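Local atomic coordinates of hydrolase (Burkholderia cenocepacia, PDB entry 4QKU), a protein that probably hydrolyses fumarylacetoacetate to fumarate and acetoacetate, the last step of phenylalanine and tyrosine breakdown, as a metal-binding member of the FAH family. Residues T194-P199 and N255-R260; D220-T225 and N274-A279; A117-R120 and A124-A127; G74-P79 and R105-A110; G52-G57 and T137-V142. All blocks are in the same frame, centred on the assembly; numbering follows the deposited sequence.

From the N terminus, interaction 5 opens first, at 52-57, and closes a long loop at 137-142 on the edge strand of the N-terminal antiparallel sheet. Two smaller loops fall within it, one after the other: interaction 4 joins 74-79 to helix 98-111, and interaction 3 folds helix 117-120 against helix 123-129. These two touch through L75, which packs on T118, L119 and L125. In the C-terminal region, interactions 1 and 2 cross: 194-199 opens, 220-225 follows, 255-260 closes the first and 274-279 the second. They share the sodium ion and the sulfate, and their centres lie about 23 Å from that of interaction 5.

Interaction 1 of 5, residues T194-P199 and N255-R260; sequences TPVRRP and NDWSAR. With NA (sodium ion), chain H; EDO (1,2-ethanediol), chain I; SO4 (sulfate ion), chain J.
V196 and W257 supply one of two apolar touches: the methyl CG2 of V196 rests over one face of the indole, 3.7 Å from W257 NE1. N255 ND2 lies over the opposite face, each of the two nearer the rim than the centre, and the indole N-H is used elsewhere, by T281. V196 CG2 stands anti to the carbonyl carbon (CG1 at chi1 165°), which turns it to the indole. Further along, P199 CG meets A259 CB at 4.0 Å, two compact residues suited to a buried spot where strand 248-259 ends and a helix begins. The contact thus packs strand 196-203 of one sheet on strand 248-259 of another in the FAA hydrolase domain. The metal bonds come next. D256, centre of an inverse gamma turn, offers OD1 to the sodium ion at 2.4 Å, and W257 adds its carbonyl O at 2.5 Å; K276, A279 and T280 complete the site. D256, K276 and T280 are also predicted magnesium ligands. Among hydrogen bonds, S258 OG gives to D256 O at 2.8 Å, while R260 NH1 reaches sulfate O3 at 2.8 Å from the edge of its guanidinium, whose other nitrogens pair with D220 and E222.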
# COMPACT_ATOMS: atom_id res chain seq x y z
N THR B 194 0.11 20.83 -1.39
CA THR B 194 1.27 20.29 -2.08
C THR B 194 1.08 20.43 -3.59
O THR B 194 0.07 20.00 -4.16
CB THR B 194 1.48 18.79 -1.81
OG1 THR B 194 1.51 18.54 -0.41
CG2 THR B 194 2.81 18.33 -2.39
N PRO B 195 2.06 21.08 -4.25
CA PRO B 195 1.93 21.18 -5.69
C PRO B 195 2.10 19.80 -6.31
O PRO B 195 2.86 18.98 -5.79
CB PRO B 195 3.06 22.11 -6.09
CG PRO B 195 3.47 22.81 -4.82
CD PRO B 195 3.20 21.85 -3.72
N VAL B 196 1.40 19.57 -7.41
CA VAL B 196 1.29 18.28 -8.02
C VAL B 196 1.79 18.38 -9.44
O VAL B 196 1.21 19.10 -10.26
CB VAL B 196 -0.19 17.84 -8.03
CG1 VAL B 196 -0.40 16.66 -8.98
CG2 VAL B 196 -0.64 17.48 -6.62
N ARG B 197 2.87 17.66 -9.74
CA ARG B 197 3.47 17.73 -11.04
C ARG B 197 2.74 16.87 -12.08
O ARG B 197 2.46 15.70 -11.85
CB ARG B 197 4.92 17.28 -10.94
CG ARG B 197 5.71 17.60 -12.20
CD ARG B 197 7.17 17.53 -11.89
NE ARG B 197 7.56 18.64 -11.03
CZ ARG B 197 7.82 19.88 -11.46
NH1 ARG B 197 8.18 20.78 -10.58
NH2 ARG B 197 7.72 20.21 -12.73
N ARG B 198 2.42 17.47 -13.23
CA ARG B 198 1.76 16.71 -14.31
C ARG B 198 2.64 15.52 -14.66
O ARG B 198 3.84 15.69 -14.86
CB ARG B 198 1.55 17.55 -15.57
CG ARG B 198 1.01 16.75 -16.76
CD ARG B 198 0.98 17.61 -18.00
NE ARG B 198 0.21 18.82 -17.73
CZ ARG B 198 -1.11 18.92 -17.84
NH1 ARG B 198 -1.85 17.90 -18.29
NH2 ARG B 198 -1.72 20.07 -17.51
N PRO B 199 2.04 14.35 -14.75
CA PRO B 199 2.81 13.15 -15.03
C PRO B 199 3.05 12.93 -16.50
O PRO B 199 2.21 13.31 -17.31
CB PRO B 199 1.90 12.02 -14.52
CG PRO B 199 0.53 12.58 -14.69
CD PRO B 199 0.64 14.04 -14.41
N ASN B 255 -8.64 13.95 -3.06
CA ASN B 255 -8.56 14.19 -4.46
C ASN B 255 -7.67 13.13 -5.04
O ASN B 255 -6.46 13.15 -4.84
CB ASN B 255 -8.00 15.58 -4.75
CG ASN B 255 -8.08 15.93 -6.23
OD1 ASN B 255 -8.41 15.07 -7.08
ND2 ASN B 255 -7.79 17.18 -6.56
N ASP B 256 -8.28 12.19 -5.76
CA ASP B 256 -7.53 11.13 -6.37
C ASP B 256 -7.17 11.54 -7.77
O ASP B 256 -7.80 11.12 -8.74
CB ASP B 256 -8.28 9.81 -6.41
CG ASP B 256 -7.44 8.68 -7.01
OD1 ASP B 256 -6.19 8.81 -7.02
OD2 ASP B 256 -8.01 7.69 -7.50
N TRP B 257 -6.14 12.37 -7.87
CA TRP B 257 -5.70 12.87 -9.16
C TRP B 257 -5.50 11.72 -10.11
O TRP B 257 -4.89 10.71 -9.74
CB TRP B 257 -4.38 13.61 -9.03
CG TRP B 257 -4.32 14.72 -8.02
CD1 TRP B 257 -3.84 14.65 -6.73
CD2 TRP B 257 -4.73 16.06 -8.21
NE1 TRP B 257 -3.93 15.86 -6.13
CE2 TRP B 257 -4.45 16.75 -7.03
CE3 TRP B 257 -5.26 16.76 -9.30
CZ2 TRP B 257 -4.71 18.10 -6.89
CZ3 TRP B 257 -5.50 18.11 -9.16
CH2 TRP B 257 -5.24 18.76 -7.96
N SER B 258 -5.99 11.88 -11.33
CA SER B 258 -6.00 10.81 -12.33
C SER B 258 -5.52 11.31 -13.69
O SER B 258 -5.93 12.39 -14.13
CB SER B 258 -7.41 10.30 -12.48
OG SER B 258 -7.94 9.88 -11.24
N ALA B 259 -4.63 10.57 -14.34
CA ALA B 259 -4.24 10.88 -15.72
C ALA B 259 -5.01 9.97 -16.67
O ALA B 259 -4.65 8.80 -16.82
CB ALA B 259 -2.75 10.70 -15.89
N ARG B 260 -6.04 10.49 -17.31
CA ARG B 260 -7.01 9.64 -18.02
C ARG B 260 -6.47 8.99 -19.26
O ARG B 260 -6.87 7.87 -19.59
CB ARG B 260 -8.26 10.41 -18.42
CG ARG B 260 -8.93 11.14 -17.28
CD ARG B 260 -9.25 10.21 -16.16
NE ARG B 260 -10.23 10.74 -15.22
CZ ARG B 260 -10.72 10.03 -14.21
NH1 ARG B 260 -10.29 8.80 -14.03
NH2 ARG B 260 -11.63 10.54 -13.39
NA NA H . -4.12 9.86 -7.58
C1 EDO I . 7.26 14.03 -13.76
O1 EDO I . 6.61 14.89 -14.70
C2 EDO I . 6.55 12.69 -13.74
O2 EDO I . 6.19 12.27 -15.06
S SO4 J . -12.30 5.85 -12.36
O1 SO4 J . -12.10 4.46 -11.89
O2 SO4 J . -13.11 6.58 -11.36
O3 SO4 J . -11.02 6.56 -12.54
O4 SO4 J . -13.00 5.77 -13.67

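Interaction 2 of 5, residues D220-T225 and N274-A279; sequences DIELET and NSKGFA. With NA (sodium ion), chain H; SO4 (sulfate ion), chain J.
K276 NZ meets E222 OE2 from above the carboxylate plane, about 50° out of it, rather than at the edge of the group. This is the single bridge between the segments, a salt bridge of 2.9 Å. The two side chains cross at about a right angle: E222 runs out extended from strand 219-229, while the lysine bends at chi2 (-72°) and again at chi4 (94°), which carries its ammonium across to the acid. Lysine suits this place because its length lets the ammonium reach E222 and the sulfate while its carbonyl stays on the sodium ion. K276 O at 2.5 Å and A279 O at 2.3 Å supply two of the five protein ligands of that ion. E222 is itself predicted to bind calcium. The ammonium has a second partner, sulfate O3 at 3.2 Å, and E224 OE2, 5.4 Å from NZ, would probably add some negative field. The lysine tip thus serves both a carboxylate and an anion. Although the sulfate is probably a crystallisation ion, it is also bonded by Q263, a predicted substrate residue, and H156, the predicted proton acceptor, which is consistent with a pocket for a negatively charged group of the substrate.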
# COMPACT_ATOMS: atom_id res chain seq x y z
N ASP B 220 -6.87 15.13 -14.46
CA ASP B 220 -8.20 15.21 -13.92
C ASP B 220 -8.16 15.10 -12.41
O ASP B 220 -7.16 14.67 -11.82
CB ASP B 220 -9.07 14.09 -14.52
CG ASP B 220 -10.59 14.34 -14.35
OD1 ASP B 220 -11.00 15.38 -13.80
OD2 ASP B 220 -11.39 13.47 -14.78
N ILE B 221 -9.24 15.55 -11.78
CA ILE B 221 -9.47 15.35 -10.36
C ILE B 221 -10.40 14.21 -10.17
O ILE B 221 -11.01 13.73 -11.13
CB ILE B 221 -10.07 16.60 -9.70
CG1 ILE B 221 -11.34 17.09 -10.43
CG2 ILE B 221 -9.06 17.71 -9.69
CD1 ILE B 221 -12.57 16.91 -9.62
N GLU B 222 -10.49 13.75 -8.93
CA GLU B 222 -11.57 12.84 -8.53
C GLU B 222 -12.02 13.22 -7.14
O GLU B 222 -11.29 13.02 -6.17
CB GLU B 222 -11.09 11.39 -8.57
CG GLU B 222 -11.01 10.79 -9.97
CD GLU B 222 -11.14 9.28 -9.97
OE1 GLU B 222 -11.84 8.77 -10.87
OE2 GLU B 222 -10.55 8.61 -9.07
N LEU B 223 -13.21 13.83 -7.07
CA LEU B 223 -13.83 14.17 -5.79
C LEU B 223 -14.24 12.91 -4.98
O LEU B 223 -15.04 12.11 -5.42
CB LEU B 223 -15.07 15.04 -6.01
CG LEU B 223 -15.98 15.28 -4.80
CD1 LEU B 223 -15.27 16.01 -3.67
CD2 LEU B 223 -17.18 16.08 -5.27
N GLU B 224 -13.66 12.79 -3.79
CA GLU B 224 -13.89 11.65 -2.93
C GLU B 224 -13.74 12.10 -1.50
O GLU B 224 -13.25 13.21 -1.23
CB GLU B 224 -12.83 10.53 -3.14
CG GLU B 224 -12.55 10.11 -4.58
CD GLU B 224 -11.75 8.82 -4.68
OE1 GLU B 224 -11.75 8.03 -3.70
OE2 GLU B 224 -11.15 8.56 -5.75
N THR B 225 -14.19 11.24 -0.60
CA THR B 225 -13.79 11.31 0.79
C THR B 225 -13.07 10.01 1.15
O THR B 225 -13.21 8.98 0.48
CB THR B 225 -15.00 11.38 1.76
OG1 THR B 225 -15.74 10.17 1.67
CG2 THR B 225 -15.93 12.58 1.46
N ASN B 274 -0.04 3.57 -12.62
CA ASN B 274 0.66 4.86 -12.75
C ASN B 274 -0.29 6.04 -12.87
O ASN B 274 -0.03 7.11 -12.35
CB ASN B 274 1.53 4.91 -14.00
CG ASN B 274 2.81 4.13 -13.87
OD1 ASN B 274 3.22 3.77 -12.76
ND2 ASN B 274 3.46 3.87 -14.99
N SER B 275 -1.39 5.82 -13.58
CA SER B 275 -2.37 6.85 -13.85
C SER B 275 -2.94 7.43 -12.56
O SER B 275 -3.47 8.52 -12.61
CB SER B 275 -3.52 6.32 -14.69
OG SER B 275 -4.28 5.40 -13.94
N LYS B 276 -2.85 6.74 -11.43
CA LYS B 276 -3.34 7.28 -10.17
C LYS B 276 -2.27 7.43 -9.09
O LYS B 276 -2.52 8.05 -8.06
CB LYS B 276 -4.49 6.42 -9.57
CG LYS B 276 -5.59 5.96 -10.53
CD LYS B 276 -6.52 7.07 -10.97
CE LYS B 276 -7.89 6.55 -11.36
NZ LYS B 276 -8.87 6.61 -10.23
N GLY B 277 -1.10 6.87 -9.28
CA GLY B 277 -0.15 6.73 -8.18
C GLY B 277 0.77 7.90 -8.06
O GLY B 277 1.53 7.96 -7.13
N PHE B 278 0.71 8.81 -9.02
CA PHE B 278 1.63 9.94 -9.07
C PHE B 278 1.36 10.97 -7.98
O PHE B 278 2.29 11.65 -7.53
CB PHE B 278 1.64 10.60 -10.46
CG PHE B 278 0.35 11.23 -10.85
CD1 PHE B 278 0.08 12.56 -10.50
CD2 PHE B 278 -0.58 10.55 -11.61
CE1 PHE B 278 -1.11 13.16 -10.88
CE2 PHE B 278 -1.78 11.14 -11.96
CZ PHE B 278 -2.02 12.45 -11.63
N ALA B 279 0.10 11.06 -7.57
CA ALA B 279 -0.30 11.90 -6.47
C ALA B 279 -1.77 11.71 -6.08
O ALA B 279 -2.65 11.48 -6.90
CB ALA B 279 -0.04 13.37 -6.79
NA NA H . -4.12 9.86 -7.58
S SO4 J . -12.30 5.85 -12.36
O1 SO4 J . -12.10 4.46 -11.89
O2 SO4 J . -13.11 6.58 -11.36
O3 SO4 J . -11.02 6.56 -12.54
O4 SO4 J . -13.00 5.77 -13.67

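Interaction 3 of 5, residues A117-R120 and A124-A127; sequences ATLR and ALRA
R126 reaches over to the C-terminal end of helix 117-120 and lies beside R120, the two side chains pointing the same way, with their guanidinium planes 53° apart. What joins the pair is a bond to the backbone: R126 NH1 gives its hydrogen to R120 O at 2.8 Å, an almost straight contact (160° at the hydrogen). The acceptor is met in its carbonyl plane, on a lone pair, and it lies close to the guanidinium plane as well, so both flat groups are turned favourably for the bond. The arginine is bent at chi3 (66°), which brings its end to the carbonyl of R120 at the end of that helix. On the way its methylenes press close on carbonyl oxygens, CG to L119 O at 3.2 Å and CD to R120 O also at 3.2 Å. The apolar part of the contact lies alongside. L119 crosses R126 at a slant, and its CD1 meets R126 CG at 3.9 Å and L125 CG at 4.0 Å. Leucine suits both places: L119 turns inward to L111 and F112, while L125 points back at it from helix 123-129. W26 touches both arginines. The setting is a short connection between two short consecutive helices of the N-terminal part, far from the annotated sites. R120 itself sends NH1 away to R114 O. Its carbonyl, at the end of a weakly bonded helix where oxygens would probably carry some extra negative charge, is answered by a positively charged donor that also lays its aliphatic stem against the helix end.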
# COMPACT_ATOMS: atom_id res chain seq x y z
N ALA B 117 -13.81 29.73 32.45
CA ALA B 117 -12.81 30.78 32.58
C ALA B 117 -11.36 30.27 32.68
O ALA B 117 -10.43 31.05 32.50
CB ALA B 117 -13.13 31.61 33.81
N THR B 118 -11.17 28.98 32.94
CA THR B 118 -9.87 28.41 33.28
C THR B 118 -8.75 28.81 32.32
O THR B 118 -7.75 29.38 32.74
CB THR B 118 -9.95 26.87 33.37
OG1 THR B 118 -10.99 26.50 34.30
CG2 THR B 118 -8.63 26.28 33.83
N LEU B 119 -8.92 28.51 31.04
CA LEU B 119 -7.94 28.92 30.03
C LEU B 119 -8.26 30.28 29.42
O LEU B 119 -7.37 31.05 29.10
CB LEU B 119 -7.84 27.88 28.93
CG LEU B 119 -6.90 28.23 27.77
CD1 LEU B 119 -5.49 28.52 28.26
CD2 LEU B 119 -6.91 27.12 26.73
N ARG B 120 -9.54 30.59 29.28
CA ARG B 120 -9.96 31.84 28.64
C ARG B 120 -9.37 33.09 29.30
O ARG B 120 -8.89 33.98 28.62
CB ARG B 120 -11.48 31.91 28.67
CG ARG B 120 -12.08 33.18 28.15
CD ARG B 120 -13.52 33.32 28.59
NE ARG B 120 -13.62 33.65 30.02
CZ ARG B 120 -14.69 33.41 30.79
NH1 ARG B 120 -15.79 32.80 30.31
NH2 ARG B 120 -14.67 33.77 32.06
N ALA B 124 -1.62 34.67 29.48
CA ALA B 124 -0.25 34.21 29.29
C ALA B 124 -0.24 32.79 28.73
O ALA B 124 0.54 32.47 27.83
CB ALA B 124 0.52 34.27 30.62
N LEU B 125 -1.10 31.95 29.27
CA LEU B 125 -1.14 30.55 28.88
C LEU B 125 -1.82 30.35 27.52
O LEU B 125 -1.42 29.48 26.75
CB LEU B 125 -1.84 29.73 29.97
CG LEU B 125 -1.78 28.22 29.82
CD1 LEU B 125 -0.34 27.74 29.66
CD2 LEU B 125 -2.46 27.57 31.02
N ARG B 126 -2.82 31.17 27.21
CA ARG B 126 -3.43 31.20 25.87
C ARG B 126 -2.44 31.49 24.76
O ARG B 126 -2.56 30.97 23.65
CB ARG B 126 -4.48 32.29 25.78
CG ARG B 126 -5.79 31.89 26.39
CD ARG B 126 -6.72 33.07 26.45
NE ARG B 126 -7.13 33.57 25.12
CZ ARG B 126 -8.31 34.13 24.86
NH1 ARG B 126 -9.23 34.29 25.82
NH2 ARG B 126 -8.59 34.53 23.64
N ALA B 127 -1.48 32.36 25.06
CA ALA B 127 -0.44 32.69 24.09
C ALA B 127 0.55 31.54 23.89
O ALA B 127 1.24 31.49 22.88
CB ALA B 127 0.29 33.95 24.51

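Interaction 4 of 5, residues G74-P79 and R105-A110; sequences GLVTLP and RVQLSA
Q107 of helix 98-111 uses its carboxamide to bond both the N-H and the C=O of T77, matching that residue's backbone as a neighbouring strand would, within the N-terminal part of the fold. Its CB points at the loop 74-79, with CG anti to the carbonyl carbon (chi1 -68°). From there the chain runs extended, CG serving as a spacer, to CD, which comes 3.8 Å from T77 N. The amide oxygen then does double duty. T77 N gives to OE1 of Q107 at 2.9 Å, tilted about 20° from the carbonyl plane, and T77 OG1 gives to the same OE1 at a looser 3.3 Å, tilted about 34°. The hydroxyl can do so because it sits between the backbone N and the carbonyl carbon of its own residue, on the glutamine side. V76 CG2 stands 3.8 Å from Q107 OE1, while the valine itself packs on L70 and A71 of helix 67-72. Glutamine suits the task because donor and acceptor leave one flat group side by side, so the pair of bonds fixes the rotation of the amide. The loop begins at G74, whose positive phi ends helix 67-72 in a Schellman motif. At the tip NE2 also gives a hydrogen to S103 O, one turn back in its own helix. Its other bond is nearly straight: Q107 NE2 gives to T77 O at 3.0 Å, with the acceptor close to the amide plane.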
# COMPACT_ATOMS: atom_id res chain seq x y z
N GLY B 74 -1.38 20.70 32.13
CA GLY B 74 -2.33 19.95 32.94
C GLY B 74 -3.78 20.11 32.55
O GLY B 74 -4.66 19.63 33.25
N LEU B 75 -4.05 20.75 31.42
CA LEU B 75 -5.41 21.06 31.02
C LEU B 75 -6.04 20.02 30.08
O LEU B 75 -7.18 20.16 29.69
CB LEU B 75 -5.46 22.46 30.39
CG LEU B 75 -5.23 23.64 31.34
CD1 LEU B 75 -5.37 24.94 30.55
CD2 LEU B 75 -6.21 23.65 32.51
N VAL B 76 -5.30 18.98 29.74
CA VAL B 76 -5.90 17.83 29.07
C VAL B 76 -5.10 16.62 29.49
O VAL B 76 -3.87 16.67 29.55
CB VAL B 76 -5.92 17.98 27.52
CG1 VAL B 76 -4.51 17.93 26.94
CG2 VAL B 76 -6.78 16.90 26.89
N THR B 77 -5.79 15.54 29.83
CA THR B 77 -5.11 14.37 30.33
C THR B 77 -5.52 13.15 29.53
O THR B 77 -6.63 13.06 29.05
CB THR B 77 -5.36 14.15 31.85
OG1 THR B 77 -6.75 14.27 32.13
CG2 THR B 77 -4.60 15.20 32.69
N LEU B 78 -4.58 12.22 29.39
CA LEU B 78 -4.76 11.01 28.63
C LEU B 78 -4.44 9.82 29.53
O LEU B 78 -3.93 10.00 30.63
CB LEU B 78 -3.81 11.04 27.44
CG LEU B 78 -4.40 11.81 26.26
CD1 LEU B 78 -3.32 12.35 25.34
CD2 LEU B 78 -5.34 10.89 25.51
N PRO B 79 -4.76 8.59 29.07
CA PRO B 79 -4.30 7.40 29.78
C PRO B 79 -2.83 7.51 30.11
O PRO B 79 -2.04 7.99 29.29
CB PRO B 79 -4.51 6.27 28.76
CG PRO B 79 -5.62 6.74 27.88
CD PRO B 79 -5.55 8.24 27.86
N ARG B 105 -11.95 14.75 23.40
CA ARG B 105 -12.98 15.62 22.85
C ARG B 105 -13.80 16.29 23.94
O ARG B 105 -14.09 17.48 23.86
CB ARG B 105 -13.90 14.83 21.90
CG ARG B 105 -15.15 15.59 21.46
CD ARG B 105 -15.97 14.77 20.48
NE ARG B 105 -17.08 15.55 19.98
CZ ARG B 105 -17.06 16.33 18.91
NH1 ARG B 105 -15.99 16.44 18.16
NH2 ARG B 105 -18.15 17.04 18.59
N VAL B 106 -14.17 15.53 24.96
CA VAL B 106 -14.96 16.05 26.07
C VAL B 106 -14.19 17.11 26.86
O VAL B 106 -14.77 18.11 27.29
CB VAL B 106 -15.42 14.92 27.04
CG1 VAL B 106 -15.89 15.48 28.38
CG2 VAL B 106 -16.52 14.08 26.41
N GLN B 107 -12.90 16.90 27.08
CA GLN B 107 -12.13 17.86 27.83
C GLN B 107 -11.98 19.18 27.05
O GLN B 107 -12.06 20.27 27.63
CB GLN B 107 -10.77 17.29 28.19
CG GLN B 107 -10.86 16.16 29.20
CD GLN B 107 -9.53 15.45 29.36
OE1 GLN B 107 -8.63 15.96 30.04
NE2 GLN B 107 -9.39 14.28 28.74
N LEU B 108 -11.78 19.05 25.75
CA LEU B 108 -11.59 20.21 24.91
C LEU B 108 -12.88 20.99 24.81
O LEU B 108 -12.89 22.20 25.03
CB LEU B 108 -11.11 19.82 23.52
CG LEU B 108 -9.71 19.22 23.44
CD1 LEU B 108 -9.38 18.91 22.00
CD2 LEU B 108 -8.66 20.13 24.05
N SER B 109 -13.98 20.31 24.51
CA SER B 109 -15.28 20.98 24.47
C SER B 109 -15.59 21.76 25.77
O SER B 109 -16.12 22.86 25.71
CB SER B 109 -16.39 19.99 24.21
OG SER B 109 -17.60 20.68 23.98
N ALA B 110 -15.24 21.19 26.91
CA ALA B 110 -15.53 21.81 28.20
C ALA B 110 -14.64 23.01 28.40
O ALA B 110 -15.09 24.07 28.75
CB ALA B 110 -15.34 20.81 29.33

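Interaction 5 of 5, residues G52-G57 and T137-V142; sequences GARRPG and TLHLPV
R54 and H139 lie with their CA atoms 7.6 Å apart, R54 at a corner where the chain turns into strand 55-60 and H139 on the strand 137-139, with strand 44-49 between the two strands. Over strand 44-49 the guanidinium of R54 lies flat on the imidazole, centres 3.8 Å apart and planes 26° from parallel. NE stands over the middle of the ring, whereas R54 NH2 passes H139 ND1 at 3.3 Å at an angle too poor for a hydrogen bond, so the contact is a face-to-face stack. Bends in the arginine produce it: CG lies between the backbone N and the carbonyl carbon (chi1 72°), and chi3 folds the chain again. Nearer the backbone, R54 CB rests 3.7 Å from H139 CD2. Arginine suits this exposed place since its broad flat end can lie on an aromatic face. The ring is also held by S48 of the intervening strand, hydrogen-bonded to NE2. Next door, R55 turns the other way and sends NH1 back to A53 O at 2.9 Å, tying up the corner, with D49 and D66 as its salt-bridge partners. Such a stack, spanning the intervening strand 44-49, belongs to the five-stranded antiparallel sheet of the fumarylacetoacetase N-terminal domain, where 137-139 forms one border.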
# COMPACT_ATOMS: atom_id res chain seq x y z
N GLY B 52 7.72 25.34 17.13
CA GLY B 52 8.11 23.93 17.23
C GLY B 52 7.83 23.03 16.03
O GLY B 52 7.14 23.41 15.07
N ALA B 53 8.38 21.83 16.12
CA ALA B 53 8.26 20.82 15.09
C ALA B 53 6.85 20.26 15.02
O ALA B 53 6.07 20.41 15.96
CB ALA B 53 9.25 19.70 15.35
N ARG B 54 6.54 19.58 13.93
CA ARG B 54 5.19 19.12 13.70
C ARG B 54 4.69 18.27 14.87
O ARG B 54 5.42 17.44 15.40
CB ARG B 54 5.08 18.37 12.36
CG ARG B 54 5.74 17.00 12.34
CD ARG B 54 5.70 16.39 10.95
NE ARG B 54 6.45 17.18 9.97
CZ ARG B 54 6.41 16.98 8.65
NH1 ARG B 54 5.65 16.03 8.13
NH2 ARG B 54 7.11 17.76 7.84
N ARG B 55 3.43 18.48 15.25
CA ARG B 55 2.86 17.83 16.42
C ARG B 55 1.33 17.95 16.37
O ARG B 55 0.80 18.70 15.55
CB ARG B 55 3.39 18.49 17.68
CG ARG B 55 2.99 19.96 17.82
CD ARG B 55 3.94 20.70 18.75
NE ARG B 55 3.60 22.11 18.87
CZ ARG B 55 4.03 23.08 18.07
NH1 ARG B 55 4.85 22.84 17.05
NH2 ARG B 55 3.62 24.33 18.29
N PRO B 56 0.62 17.20 17.23
CA PRO B 56 -0.82 17.13 17.16
C PRO B 56 -1.51 18.41 17.53
O PRO B 56 -1.11 19.06 18.50
CB PRO B 56 -1.18 16.05 18.17
CG PRO B 56 0.02 15.22 18.29
CD PRO B 56 1.15 16.20 18.18
N GLY B 57 -2.55 18.74 16.77
CA GLY B 57 -3.40 19.91 17.06
C GLY B 57 -4.86 19.70 16.72
O GLY B 57 -5.23 18.72 16.07
N THR B 137 1.80 25.50 9.68
CA THR B 137 1.91 24.72 8.47
C THR B 137 1.34 23.37 8.78
O THR B 137 1.65 22.80 9.84
CB THR B 137 3.37 24.59 8.05
OG1 THR B 137 3.89 25.91 7.84
CG2 THR B 137 3.50 23.78 6.77
N LEU B 138 0.48 22.88 7.90
CA LEU B 138 -0.22 21.63 8.14
C LEU B 138 0.38 20.51 7.32
O LEU B 138 0.77 20.70 6.17
CB LEU B 138 -1.70 21.78 7.79
CG LEU B 138 -2.35 22.90 8.57
CD1 LEU B 138 -3.67 23.28 7.95
CD2 LEU B 138 -2.51 22.50 10.03
N HIS B 139 0.44 19.34 7.94
CA HIS B 139 1.09 18.19 7.36
C HIS B 139 0.11 17.02 7.33
O HIS B 139 -1.00 17.12 7.89
CB HIS B 139 2.31 17.84 8.19
CG HIS B 139 3.20 19.02 8.49
ND1 HIS B 139 4.23 19.41 7.65
CD2 HIS B 139 3.21 19.89 9.52
CE1 HIS B 139 4.84 20.46 8.16
NE2 HIS B 139 4.24 20.77 9.30
N LEU B 140 0.48 15.95 6.65
CA LEU B 140 -0.30 14.73 6.69
C LEU B 140 -0.60 14.34 8.13
O LEU B 140 0.33 14.20 8.93
CB LEU B 140 0.49 13.57 6.08
CG LEU B 140 0.24 13.23 4.61
CD1 LEU B 140 0.86 11.86 4.34
CD2 LEU B 140 -1.24 13.19 4.27
N PRO B 141 -1.90 14.15 8.47
CA PRO B 141 -2.26 13.92 9.85
C PRO B 141 -1.80 12.57 10.37
O PRO B 141 -1.53 12.44 11.57
CB PRO B 141 -3.79 14.01 9.82
CG PRO B 141 -4.18 13.76 8.42
CD PRO B 141 -3.06 14.24 7.58
N VAL B 142 -1.71 11.58 9.49
CA VAL B 142 -1.25 10.26 9.88
C VAL B 142 -0.19 9.71 8.94
O VAL B 142 -0.08 10.14 7.80
CB VAL B 142 -2.41 9.25 9.92
CG1 VAL B 142 -3.40 9.61 11.02
CG2 VAL B 142 -3.13 9.18 8.57